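Local atomic coordinates of GphF Dehydratase 1 (PDB entry 6MBF), a protein that probably dehydrates a polyketide intermediate and shifts its double bond, as a dehydratase domain of the gephyronic acid polyketide synthase. Residues A[187-190]-A[191-194]; A[200-203]-A[204-208]; A[114-117]-A[118-121]; A[51-54]-A[55-59]; A[152-155]-A[156-160]. All coordinates share one frame; numbering follows the deposited sequence.

Contact 1. Residues A[187-190]-A[191-194]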
loop_
_atom_site.group_PDB
_atom_site.type_symbol
_atom_site.label_atom_id
_atom_site.label_comp_id
_atom_site.label_asym_id
_atom_site.label_seq_id
_atom_site.Cartn_x
_atom_site.Cartn_y
_atom_site.Cartn_z
ATOM N N GLY A 187 -9.266 4.549 15.826
ATOM C CA GLY A 187 -8.588 3.712 16.803
ATOM C C GLY A 187 -7.096 3.957 16.864
ATOM O O GLY A 187 -6.621 5.093 16.746
ATOM N N GLU A 188 -6.345 2.865 17.035
ATOM C CA GLU A 188 -4.893 2.958 17.146
ATOM C C GLU A 188 -4.279 3.493 15.862
ATOM O O GLU A 188 -3.277 4.215 15.897
ATOM C CB GLU A 188 -4.296 1.589 17.472
ATOM C CG GLU A 188 -4.861 0.921 18.720
ATOM C CD GLU A 188 -4.136 -0.374 19.066
ATOM O OE1 GLU A 188 -4.425 -0.948 20.138
ATOM O OE2 GLU A 188 -3.276 -0.814 18.270
ATOM N N GLU A 189 -4.863 3.144 14.716
ATOM C CA GLU A 189 -4.253 3.536 13.450
ATOM C C GLU A 189 -4.309 5.048 13.258
ATOM O O GLU A 189 -3.369 5.646 12.717
ATOM C CB GLU A 189 -4.924 2.784 12.298
ATOM C CG GLU A 189 -4.359 1.363 12.070
ATOM C CD GLU A 189 -4.760 0.351 13.152
ATOM O OE1 GLU A 189 -3.999 -0.612 13.390
ATOM O OE2 GLU A 189 -5.839 0.511 13.750
ATOM N N ALA A 190 -5.382 5.694 13.728
ATOM C CA ALA A 190 -5.444 7.150 13.678
ATOM C C ALA A 190 -4.467 7.800 14.648
ATOM O O ALA A 190 -4.126 8.970 14.471
ATOM C CB ALA A 190 -6.861 7.640 13.975
ATOM N N GLN A 191 -4.015 7.072 15.667
ATOM C CA GLN A 191 -3.069 7.624 16.628
ATOM C C GLN A 191 -1.627 7.564 16.141
ATOM O O GLN A 191 -0.742 8.121 16.803
ATOM C CB GLN A 191 -3.193 6.882 17.962
ATOM C CG GLN A 191 -4.578 6.961 18.579
ATOM C CD GLN A 191 -5.127 8.372 18.557
ATOM O OE1 GLN A 191 -6.160 8.642 17.941
ATOM N NE2 GLN A 191 -4.430 9.286 19.223
ATOM N N GLU A 192 -1.373 6.914 15.007
ATOM C CA GLU A 192 -0.028 6.640 14.521
ATOM C C GLU A 192 0.363 7.520 13.339
ATOM O O GLU A 192 1.200 7.115 12.527
ATOM C CB GLU A 192 0.096 5.169 14.133
ATOM C CG GLU A 192 -0.152 4.221 15.274
ATOM C CD GLU A 192 -0.384 2.786 14.820
ATOM O OE1 GLU A 192 -0.685 2.552 13.627
ATOM O OE2 GLU A 192 -0.273 1.887 15.674
ATOM N N SER A 193 -0.212 8.723 13.233
ATOM C CA SER A 193 0.073 9.574 12.078
ATOM C C SER A 193 1.522 10.041 12.054
ATOM O O SER A 193 2.075 10.282 10.975
ATOM C CB SER A 193 -0.872 10.780 12.051
ATOM O OG SER A 193 -0.539 11.720 13.059
ATOM N N ALA A 194 2.154 10.181 13.218
ATOM C CA ALA A 194 3.555 10.578 13.242
ATOM C C ALA A 194 4.493 9.460 12.811
ATOM O O ALA A 194 5.684 9.718 12.608
ATOM C CB ALA A 194 3.942 11.062 14.641
HETATM O O HOH W 1 -8.355 7.127 17.809
HETATM O O HOH W 2 -1.329 -0.594 16.051
HETATM O O HOH W 3 -1.972 10.466 15.088
#

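Contact 2. Residues A[200-203]-A[204-208]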
loop_
_atom_site.group_PDB
_atom_site.type_symbol
_atom_site.label_atom_id
_atom_site.label_comp_id
_atom_site.label_asym_id
_atom_site.label_seq_id
_atom_site.Cartn_x
_atom_site.Cartn_y
_atom_site.Cartn_z
ATOM N N PRO A 200 -0.183 2.732 5.912
ATOM C CA PRO A 200 -0.643 1.615 5.066
ATOM C C PRO A 200 -2.133 1.358 5.160
ATOM O O PRO A 200 -2.751 1.011 4.147
ATOM C CB PRO A 200 0.176 0.430 5.594
ATOM C CG PRO A 200 1.454 1.068 6.082
ATOM C CD PRO A 200 1.045 2.397 6.656
ATOM N N ALA A 201 -2.729 1.529 6.345
ATOM C CA ALA A 201 -4.165 1.297 6.484
ATOM C C ALA A 201 -4.965 2.270 5.633
ATOM O O ALA A 201 -6.011 1.910 5.077
ATOM C CB ALA A 201 -4.586 1.414 7.950
ATOM N N LEU A 202 -4.503 3.520 5.539
ATOM C CA LEU A 202 -5.221 4.505 4.740
ATOM C C LEU A 202 -5.098 4.203 3.247
ATOM O O LEU A 202 -6.094 4.210 2.517
ATOM C CB LEU A 202 -4.713 5.911 5.070
ATOM C CG LEU A 202 -5.509 7.083 4.478
ATOM C CD1 LEU A 202 -5.418 8.283 5.390
ATOM C CD2 LEU A 202 -4.981 7.450 3.104
ATOM N N LEU A 203 -3.884 3.928 2.764
ATOM C CA LEU A 203 -3.748 3.628 1.343
ATOM C C LEU A 203 -4.443 2.319 0.981
ATOM O O LEU A 203 -5.086 2.235 -0.069
ATOM C CB LEU A 203 -2.273 3.602 0.940
ATOM C CG LEU A 203 -2.051 3.455 -0.565
ATOM C CD1 LEU A 203 -2.700 4.607 -1.339
ATOM C CD2 LEU A 203 -0.548 3.347 -0.876
ATOM N N ASP A 204 -4.368 1.305 1.853
ATOM C CA ASP A 204 -5.130 0.078 1.614
ATOM C C ASP A 204 -6.623 0.359 1.496
ATOM O O ASP A 204 -7.301 -0.237 0.652
ATOM C CB ASP A 204 -4.883 -0.942 2.725
ATOM C CG ASP A 204 -5.815 -2.135 2.621
ATOM O OD1 ASP A 204 -5.590 -2.995 1.744
ATOM O OD2 ASP A 204 -6.780 -2.196 3.414
ATOM N N ALA A 205 -7.156 1.249 2.339
ATOM C CA ALA A 205 -8.569 1.605 2.233
ATOM C C ALA A 205 -8.889 2.203 0.862
ATOM O O ALA A 205 -9.928 1.891 0.266
ATOM C CB ALA A 205 -8.948 2.578 3.353
ATOM N N CYS A 206 -7.995 3.037 0.328
ATOM C CA CYS A 206 -8.203 3.578 -1.012
ATOM C C CYS A 206 -8.189 2.471 -2.061
ATOM O O CYS A 206 -9.020 2.459 -2.975
ATOM C CB CYS A 206 -7.142 4.636 -1.328
ATOM S SG CYS A 206 -7.212 6.104 -0.258
ATOM N N PHE A 207 -7.254 1.529 -1.946
ATOM C CA PHE A 207 -7.231 0.424 -2.897
ATOM C C PHE A 207 -8.467 -0.454 -2.743
ATOM O O PHE A 207 -8.980 -0.978 -3.738
ATOM C CB PHE A 207 -5.948 -0.398 -2.729
ATOM C CG PHE A 207 -4.676 0.327 -3.144
ATOM C CD1 PHE A 207 -4.702 1.626 -3.653
ATOM C CD2 PHE A 207 -3.448 -0.302 -3.005
ATOM C CE1 PHE A 207 -3.507 2.281 -4.029
ATOM C CE2 PHE A 207 -2.265 0.338 -3.375
ATOM C CZ PHE A 207 -2.291 1.622 -3.883
ATOM N N GLN A 208 -8.992 -0.588 -1.517
ATOM C CA GLN A 208 -10.210 -1.373 -1.331
ATOM C C GLN A 208 -11.424 -0.717 -1.994
ATOM O O GLN A 208 -12.379 -1.418 -2.355
ATOM C CB GLN A 208 -10.464 -1.615 0.161
ATOM C CG GLN A 208 -9.527 -2.653 0.806
ATOM C CD GLN A 208 -10.140 -3.241 2.048
ATOM O OE1 GLN A 208 -11.286 -3.700 2.020
ATOM N NE2 GLN A 208 -9.402 -3.213 3.159
HETATM O O HOH W 4 -7.635 -0.344 5.241
#

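Contact 3. Residues A[114-117]-A[118-121]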
loop_
_atom_site.group_PDB
_atom_site.type_symbol
_atom_site.label_atom_id
_atom_site.label_comp_id
_atom_site.label_asym_id
_atom_site.label_seq_id
_atom_site.Cartn_x
_atom_site.Cartn_y
_atom_site.Cartn_z
ATOM N N SER A 114 19.225 -14.904 8.934
ATOM C CA SER A 114 19.306 -13.596 8.291
ATOM C C SER A 114 20.732 -13.161 7.964
ATOM O O SER A 114 20.913 -12.088 7.378
ATOM C CB SER A 114 18.635 -12.540 9.172
ATOM O OG SER A 114 19.340 -12.361 10.385
ATOM N N ASP A 115 21.748 -13.942 8.320
ATOM C CA ASP A 115 23.111 -13.627 7.917
ATOM C C ASP A 115 23.554 -14.420 6.695
ATOM O O ASP A 115 24.646 -14.174 6.172
ATOM C CB ASP A 115 24.083 -13.856 9.081
ATOM C CG ASP A 115 23.822 -12.919 10.254
ATOM O OD1 ASP A 115 24.038 -13.335 11.413
ATOM O OD2 ASP A 115 23.384 -11.770 10.018
ATOM N N ASP A 116 22.734 -15.354 6.226
ATOM C CA ASP A 116 22.972 -16.056 4.969
ATOM C C ASP A 116 22.256 -15.301 3.852
ATOM O O ASP A 116 21.021 -15.276 3.798
ATOM C CB ASP A 116 22.492 -17.502 5.064
ATOM C CG ASP A 116 22.531 -18.222 3.725
ATOM O OD1 ASP A 116 21.728 -19.160 3.527
ATOM O OD2 ASP A 116 23.355 -17.839 2.866
ATOM N N GLU A 117 23.036 -14.699 2.950
ATOM C CA GLU A 117 22.458 -13.840 1.923
ATOM C C GLU A 117 21.457 -14.589 1.050
ATOM O O GLU A 117 20.517 -13.981 0.523
ATOM C CB GLU A 117 23.572 -13.233 1.064
ATOM C CG GLU A 117 23.090 -12.154 0.117
ATOM C CD GLU A 117 22.295 -11.075 0.829
ATOM O OE1 GLU A 117 22.804 -10.531 1.833
ATOM O OE2 GLU A 117 21.159 -10.783 0.396
ATOM N N SER A 118 21.619 -15.903 0.902
ATOM C CA SER A 118 20.688 -16.692 0.103
ATOM C C SER A 118 19.400 -17.021 0.845
ATOM O O SER A 118 18.496 -17.618 0.251
ATOM C CB SER A 118 21.354 -17.990 -0.363
ATOM O OG SER A 118 21.480 -18.908 0.708
ATOM N N ALA A 119 19.291 -16.655 2.119
ATOM C CA ALA A 119 18.073 -16.891 2.881
ATOM C C ALA A 119 17.064 -15.754 2.757
ATOM O O ALA A 119 16.016 -15.806 3.405
ATOM C CB ALA A 119 18.410 -17.120 4.358
ATOM N N TRP A 120 17.342 -14.742 1.942
ATOM C CA TRP A 120 16.470 -13.582 1.816
ATOM C C TRP A 120 15.577 -13.726 0.590
ATOM O O TRP A 120 16.063 -14.003 -0.511
ATOM C CB TRP A 120 17.288 -12.297 1.722
ATOM C CG TRP A 120 17.980 -11.915 2.989
ATOM C CD1 TRP A 120 19.213 -12.331 3.408
ATOM C CD2 TRP A 120 17.491 -11.028 4.002
ATOM N NE1 TRP A 120 19.519 -11.763 4.617
ATOM C CE2 TRP A 120 18.482 -10.955 5.005
ATOM C CE3 TRP A 120 16.313 -10.288 4.161
ATOM C CZ2 TRP A 120 18.332 -10.170 6.151
ATOM C CZ3 TRP A 120 16.165 -9.506 5.299
ATOM C CH2 TRP A 120 17.170 -9.453 6.280
ATOM N N THR A 121 14.277 -13.523 0.783
ATOM C CA THR A 121 13.296 -13.603 -0.291
ATOM C C THR A 121 12.943 -12.195 -0.751
ATOM O O THR A 121 12.574 -11.350 0.070
ATOM C CB THR A 121 12.030 -14.326 0.176
ATOM O OG1 THR A 121 12.353 -15.677 0.551
ATOM C CG2 THR A 121 10.966 -14.324 -0.920
#

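Contact 4. Residues A[51-54]-A[55-59]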
loop_
_atom_site.group_PDB
_atom_site.type_symbol
_atom_site.label_atom_id
_atom_site.label_comp_id
_atom_site.label_asym_id
_atom_site.label_seq_id
_atom_site.Cartn_x
_atom_site.Cartn_y
_atom_site.Cartn_z
ATOM N N GLY A 51 0.632 -5.352 0.152
ATOM C CA GLY A 51 1.582 -4.679 -0.726
ATOM C C GLY A 51 1.807 -3.210 -0.414
ATOM O O GLY A 51 2.884 -2.675 -0.692
ATOM N N VAL A 52 0.809 -2.532 0.166
ATOM C CA VAL A 52 1.001 -1.133 0.534
ATOM C C VAL A 52 2.128 -0.974 1.546
ATOM O O VAL A 52 2.723 0.104 1.637
ATOM C CB VAL A 52 -0.307 -0.494 1.069
ATOM C CG1 VAL A 52 -1.290 -0.238 -0.070
ATOM C CG2 VAL A 52 -0.939 -1.348 2.184
ATOM N N THR A 53 2.427 -2.030 2.313
ATOM C CA THR A 53 3.583 -2.039 3.201
ATOM C C THR A 53 4.852 -1.650 2.454
ATOM O O THR A 53 5.648 -0.839 2.943
ATOM C CB THR A 53 3.736 -3.431 3.819
ATOM O OG1 THR A 53 2.514 -3.797 4.483
ATOM C CG2 THR A 53 4.901 -3.466 4.809
ATOM N N TYR A 54 5.034 -2.203 1.252
ATOM C CA TYR A 54 6.243 -1.937 0.476
ATOM C C TYR A 54 6.254 -0.509 -0.050
ATOM O O TYR A 54 7.314 0.127 -0.107
ATOM C CB TYR A 54 6.346 -2.933 -0.682
ATOM C CG TYR A 54 6.157 -4.362 -0.234
ATOM C CD1 TYR A 54 6.868 -4.863 0.850
ATOM C CD2 TYR A 54 5.248 -5.203 -0.870
ATOM C CE1 TYR A 54 6.692 -6.170 1.283
ATOM C CE2 TYR A 54 5.063 -6.516 -0.444
ATOM C CZ TYR A 54 5.789 -6.993 0.631
ATOM O OH TYR A 54 5.609 -8.294 1.062
ATOM N N LEU A 55 5.094 0.010 -0.449
ATOM C CA LEU A 55 5.040 1.397 -0.903
ATOM C C LEU A 55 5.415 2.352 0.225
ATOM O O LEU A 55 6.164 3.317 0.009
ATOM C CB LEU A 55 3.646 1.713 -1.443
ATOM C CG LEU A 55 3.196 0.910 -2.669
ATOM C CD1 LEU A 55 1.800 1.335 -3.108
ATOM C CD2 LEU A 55 4.195 1.105 -3.802
ATOM N N GLU A 56 4.920 2.091 1.442
ATOM C CA GLU A 56 5.273 2.937 2.579
ATOM C C GLU A 56 6.766 2.858 2.883
ATOM O O GLU A 56 7.416 3.882 3.119
ATOM C CB GLU A 56 4.453 2.556 3.820
ATOM C CG GLU A 56 5.015 3.136 5.140
ATOM C CD GLU A 56 5.019 4.667 5.207
ATOM O OE1 GLU A 56 4.417 5.352 4.346
ATOM O OE2 GLU A 56 5.637 5.197 6.151
ATOM N N MET A 57 7.324 1.646 2.893
ATOM C CA MET A 57 8.755 1.507 3.141
ATOM C C MET A 57 9.567 2.304 2.125
ATOM O O MET A 57 10.552 2.963 2.482
ATOM C CB MET A 57 9.141 0.037 3.116
ATOM C CG MET A 57 8.580 -0.742 4.309
ATOM S SD MET A 57 8.837 -2.521 4.173
ATOM C CE MET A 57 10.612 -2.631 4.414
ATOM N N ALA A 58 9.146 2.284 0.858
ATOM C CA ALA A 58 9.865 3.019 -0.180
ATOM C C ALA A 58 9.722 4.528 -0.003
ATOM O O ALA A 58 10.702 5.267 -0.164
ATOM C CB ALA A 58 9.380 2.586 -1.561
ATOM N N LEU A 59 8.517 5.007 0.317
ATOM C CA LEU A 59 8.346 6.434 0.588
ATOM C C LEU A 59 9.184 6.866 1.779
ATOM O O LEU A 59 9.808 7.936 1.762
ATOM C CB LEU A 59 6.872 6.754 0.845
ATOM C CG LEU A 59 5.909 6.606 -0.323
ATOM C CD1 LEU A 59 4.498 6.505 0.223
ATOM C CD2 LEU A 59 6.047 7.793 -1.296
#

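Contact 5. Residues A[152-155]-A[156-160]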
loop_
_atom_site.group_PDB
_atom_site.type_symbol
_atom_site.label_atom_id
_atom_site.label_comp_id
_atom_site.label_asym_id
_atom_site.label_seq_id
_atom_site.Cartn_x
_atom_site.Cartn_y
_atom_site.Cartn_z
ATOM N N ASP A 152 -21.342 -2.135 4.084
ATOM C CA ASP A 152 -21.443 -3.214 5.064
ATOM C C ASP A 152 -21.434 -4.574 4.381
ATOM O O ASP A 152 -20.771 -5.506 4.852
ATOM C CB ASP A 152 -22.704 -3.057 5.922
ATOM C CG ASP A 152 -22.551 -1.992 6.986
ATOM O OD1 ASP A 152 -21.428 -1.845 7.516
ATOM O OD2 ASP A 152 -23.547 -1.304 7.291
ATOM N N ALA A 153 -22.176 -4.710 3.278
ATOM C CA ALA A 153 -22.177 -5.965 2.536
ATOM C C ALA A 153 -20.793 -6.269 1.976
ATOM O O ALA A 153 -20.369 -7.431 1.952
ATOM C CB ALA A 153 -23.207 -5.910 1.408
ATOM N N TYR A 154 -20.087 -5.231 1.507
ATOM C CA TYR A 154 -18.715 -5.404 1.034
ATOM C C TYR A 154 -17.808 -5.900 2.155
ATOM O O TYR A 154 -17.093 -6.897 1.995
ATOM C CB TYR A 154 -18.186 -4.085 0.437
ATOM C CG TYR A 154 -16.685 -4.107 0.214
ATOM C CD1 TYR A 154 -16.134 -4.689 -0.920
ATOM C CD2 TYR A 154 -15.819 -3.572 1.160
ATOM C CE1 TYR A 154 -14.746 -4.739 -1.102
ATOM C CE2 TYR A 154 -14.443 -3.604 0.980
ATOM C CZ TYR A 154 -13.916 -4.195 -0.147
ATOM O OH TYR A 154 -12.543 -4.247 -0.301
ATOM N N TYR A 155 -17.843 -5.229 3.310
ATOM C CA TYR A 155 -16.986 -5.612 4.429
ATOM C C TYR A 155 -17.273 -7.033 4.901
ATOM O O TYR A 155 -16.351 -7.789 5.236
ATOM C CB TYR A 155 -17.183 -4.633 5.580
ATOM C CG TYR A 155 -16.542 -3.286 5.375
ATOM C CD1 TYR A 155 -17.169 -2.132 5.810
ATOM C CD2 TYR A 155 -15.288 -3.173 4.777
ATOM C CE1 TYR A 155 -16.579 -0.896 5.644
ATOM C CE2 TYR A 155 -14.691 -1.947 4.606
ATOM C CZ TYR A 155 -15.341 -0.811 5.042
ATOM O OH TYR A 155 -14.761 0.420 4.888
ATOM N N GLU A 156 -18.549 -7.408 4.951
ATOM C CA GLU A 156 -18.891 -8.731 5.443
ATOM C C GLU A 156 -18.409 -9.815 4.485
ATOM O O GLU A 156 -17.879 -10.837 4.926
ATOM C CB GLU A 156 -20.396 -8.795 5.708
ATOM C CG GLU A 156 -20.751 -8.024 6.990
ATOM C CD GLU A 156 -22.233 -8.030 7.309
ATOM O OE1 GLU A 156 -22.673 -7.173 8.102
ATOM O OE2 GLU A 156 -22.952 -8.885 6.764
ATOM N N ARG A 157 -18.522 -9.584 3.172
ATOM C CA ARG A 157 -17.969 -10.531 2.204
ATOM C C ARG A 157 -16.445 -10.586 2.271
ATOM O O ARG A 157 -15.845 -11.650 2.069
ATOM C CB ARG A 157 -18.404 -10.162 0.788
ATOM C CG ARG A 157 -19.893 -10.275 0.521
ATOM C CD ARG A 157 -20.257 -9.441 -0.698
ATOM N NE ARG A 157 -20.664 -10.247 -1.842
ATOM C CZ ARG A 157 -21.833 -10.116 -2.461
ATOM N NH1 ARG A 157 -22.702 -9.201 -2.051
ATOM N NH2 ARG A 157 -22.129 -10.889 -3.498
ATOM N N MET A 158 -15.798 -9.450 2.530
ATOM C CA MET A 158 -14.341 -9.385 2.542
ATOM C C MET A 158 -13.731 -9.752 3.893
ATOM O O MET A 158 -12.502 -9.743 4.024
ATOM C CB MET A 158 -13.871 -7.980 2.131
ATOM C CG MET A 158 -14.217 -7.598 0.684
ATOM S SD MET A 158 -13.346 -8.582 -0.558
ATOM C CE MET A 158 -11.691 -7.905 -0.426
ATOM N N ARG A 159 -14.539 -10.080 4.901
ATOM C CA ARG A 159 -13.950 -10.315 6.215
ATOM C C ARG A 159 -13.111 -11.584 6.268
ATOM O O ARG A 159 -12.336 -11.749 7.218
ATOM C CB ARG A 159 -15.038 -10.351 7.290
ATOM C CG ARG A 159 -15.885 -11.602 7.297
ATOM C CD ARG A 159 -17.053 -11.413 8.264
ATOM N NE ARG A 159 -18.147 -12.345 8.009
ATOM C CZ ARG A 159 -18.370 -13.444 8.716
ATOM N NH1 ARG A 159 -17.575 -13.755 9.732
ATOM N NH2 ARG A 159 -19.394 -14.230 8.412
ATOM N N ILE A 160 -13.211 -12.457 5.258
ATOM C CA ILE A 160 -12.297 -13.585 5.154
ATOM C C ILE A 160 -10.900 -13.136 4.757
ATOM O O ILE A 160 -9.935 -13.897 4.927
ATOM C CB ILE A 160 -12.833 -14.632 4.159
ATOM C CG1 ILE A 160 -13.068 -14.007 2.781
ATOM C CG2 ILE A 160 -14.120 -15.237 4.687
ATOM C CD1 ILE A 160 -13.380 -15.029 1.708
#

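Contact 1. Residues A[187-190]-A[191-194]
A short, weakly bonded helical turn, 187-190, runs into the loop 191-194, where Gln191 and Glu192 fold back over its carbonyls. Gln191 N donates to Glu188 O at 3.0 Å, and Glu192 N donates to Glu189 O at 3.3 Å along a straighter path (161° at the hydrogen); both are three-residue steps, and the donors stand well above the carbonyl planes. Gly187, with positive phi, begins the turn. Chi1 (-59°) sets Gln191 CG beside its own N, 3.3 Å from Gly187 O, and the bend at chi2 (-46°) turns the amide so that OE1 reaches a water that also donates to Gly187 O. Glu189 and Glu192 lie side by side, with Glu189 OE1 4.6 Å from Glu192 OE1, while a second water donates to Glu188 OE2 and Glu192 OE2. Arg165, in salt bridges with Glu188 and Glu189, probably offsets part of this charge, and His199 NE2 hydrogen-bonds Glu192 OE1. A third water spans from Ala190 O, 2.7 Å away, to Ser193 N, replacing a direct backbone bond. Small Ala190 fits the buried side against Leu185. Three-residue bonds passing into a water bridge mark this as a short helical turn fraying into a loop.

Contact 2. Residues A[200-203]-A[204-208]
Leu203 swings its CG opposite the backbone N (chi1 -173°), while Phe207 holds its ring beside its own N (chi1 -68°), and the two side chains meet one helical turn apart. Leu203 CG lies over one face of the Phe207 ring, 4.1 Å from its centroid, in a CH-pi contact offset toward the rim; Leu203 CD1 reaches Phe207 CE1 at 3.6 Å. A branched aliphatic chain suits this place because it can lay a methine on the ring and still send one methyl, CD2, onward to Val52 and Leu55 of helix 52-65. The backbone beneath is regular, with Phe207 N bonded to Leu203 O at 3.0 Å in the carbonyl plane. On another side, Leu202 CD2 comes 4.3 Å from Cys206 SG, both apolar and both packed against strands 241-248 and 259-267. The polar side belongs to Asp204. Its OD2 accepts a nearly straight bond from Gln208 NE2 (2.8 Å, 170°) on the syn side, and a water that also donates to Ala201 O lies 2.7 Å from OD2. Tyr162 OH bonds OD1, so both carboxylate oxygens are gripped and its rotation is restrained. The Asp-x-x-x-Gln spacing on a buried helix is the pattern of the second hot-dog helix in polyketide synthase dehydratases.

Contact 3. Residues A[114-117]-A[118-121]
Trp120 reaches back to Ser114 with its indole nitrogen: NE1 donates to Ser114 O at 3.1 Å, a bent bond (135°); the oxygen lies tilted from the ring plane, and the N-H comes from above the Ser114 carbonyl plane. Trp120 CZ2 lies 3.9 Å from Ser114 CB, which stands above the indole plane near its rim; a small serine fits there. Further along, Asp116 holds the turn with both its backbone and its side chain. Its backbone O accepts from Ala119 N at 2.8 Å, and its carboxylate takes Ser118 OG on the syn side of OD1, also at 2.8 Å. A weak bond from Ser118 N to Asp116 OD2 adds an Asx turn; an aspartate suits the spot because its short chain just spans the two residues. Ala119 CB lies 4.0 Å from Asp116 OD1, a methyl small enough to leave room for the carboxylate. The second shell steadies the indole: Arg96 makes a cation-pi contact with Trp120 and a salt bridge with Glu117 OE2, while His107 and Ala109 pack against the ring. Replacing Trp120 with an alanine would probably leave Ser114 O without its indole donor and Arg96 without its aromatic partner, freeing the turn to shift. This is a beta-hairpin connection, between antiparallel neighbours 103-109 and 121-131, tightened by a 3-10 turn.

Contact 4. Residues A[51-54]-A[55-59]
The N atoms of Glu56, Met57 and Ala58 each donate to the O atom four residues back, of Val52, Thr53 and Tyr54, at 3.0 Å, while Leu55 N makes only a weak bond to Gly51 O at 3.5 Å. This is the opening of helix 52-65, the helix of the first hot-dog half of a dehydratase fold, and a magnesium ion is bound near Gly51, at its start. The side chains divide by face. Leu55 has its CB 3.6 Å from Val52 O, and its branch packs on Val79 of strand 73-81 and on Leu203 of helix 200-214, a leucine filling the space between sheet and neighbouring helix. Ala58 keeps its CB 3.5 Å from Tyr54 O, and its small size lets the helix come close to Val76 and Phe104; Tyr54 itself packs on Ile106. Glu56 brings a carboxylate into this buried surface. Its chain bends at chi2 (63°), and the carboxylate is satisfied by His9 and by the backbone amides of Glu197 and Leu198, so it ties the helix to two loops. Thr53 places OG1 beside its own N, where Tyr37 OH and Leu50 O bond it, and so turns its methyl the other way. That methyl, Thr53 CG2, runs alongside Met57, 4.1 Å from SD, and Met57 CG rests 3.2 Å from Thr53 O.

Contact 5. Residues A[152-155]-A[156-160]
The Tyr154 ring carries Met158 on one face and has CE2 of Tyr155 at its edge, in its plane. Met158 CG stands 3.4 Å above the ring plane, displaced toward the rim, and makes a CH-pi contact at 3.7 Å from the ring centroid. Met158 SD lies 4.9 Å from the centroid and approaches obliquely, a Met-aromatic contact, and the terminal CE goes on to within 3.8 Å of Tyr154 OH. Two successive bends fold the methionine this way, chi2 at -67° and chi3 at -73°; an unbranched, pliable chain suits a place where it must fold over a ring face. Both residues belong to helix 151-158, in the C-terminal hot-dog half, which shows one face to the protein and the other to solvent. At its start the Glu150 carboxylate takes the amides of Asp152 and Ala153. Met158 N bonds Tyr154 O at 2.9 Å in the carbonyl plane, so the backbone joins the same pair whose side chains touch. On the inner face Tyr154 packs on Phe211 and Ala212 and bonds Gln208 through its OH, while Tyr155 OH bonds Ile169 O. A leucine in place of Tyr154 would probably leave Gln208 OE1 without this hydroxyl and Met158 without its aromatic face. On the outer side the long polar chains lie along the helix: Glu156 CG is 3.3 Å from Asp152 O, and Arg157 CG is 3.2 Å from Ala153 O.

How the contacts relate
From the N terminus the order is contact 4, contact 3, contact 5, contact 1 and contact 2. All are in series: each is a local turn that closes before the next begins, and none nests in or crosses another. Contact 4 meets contact 2 where Val52 CG1 lies 3.5 Å from Phe207 CE2, joining the helices of the two hot-dog halves. Contact 5 reaches contact 2 through a probable hydrogen bond between Tyr154 and Gln208, and contact 1 touches it through Glu189 and Ala201. Helix 200-214 thus meets three other contacts. Contact 3 stands apart on a hairpin, its nearest atoms about 8 Å from contact 4.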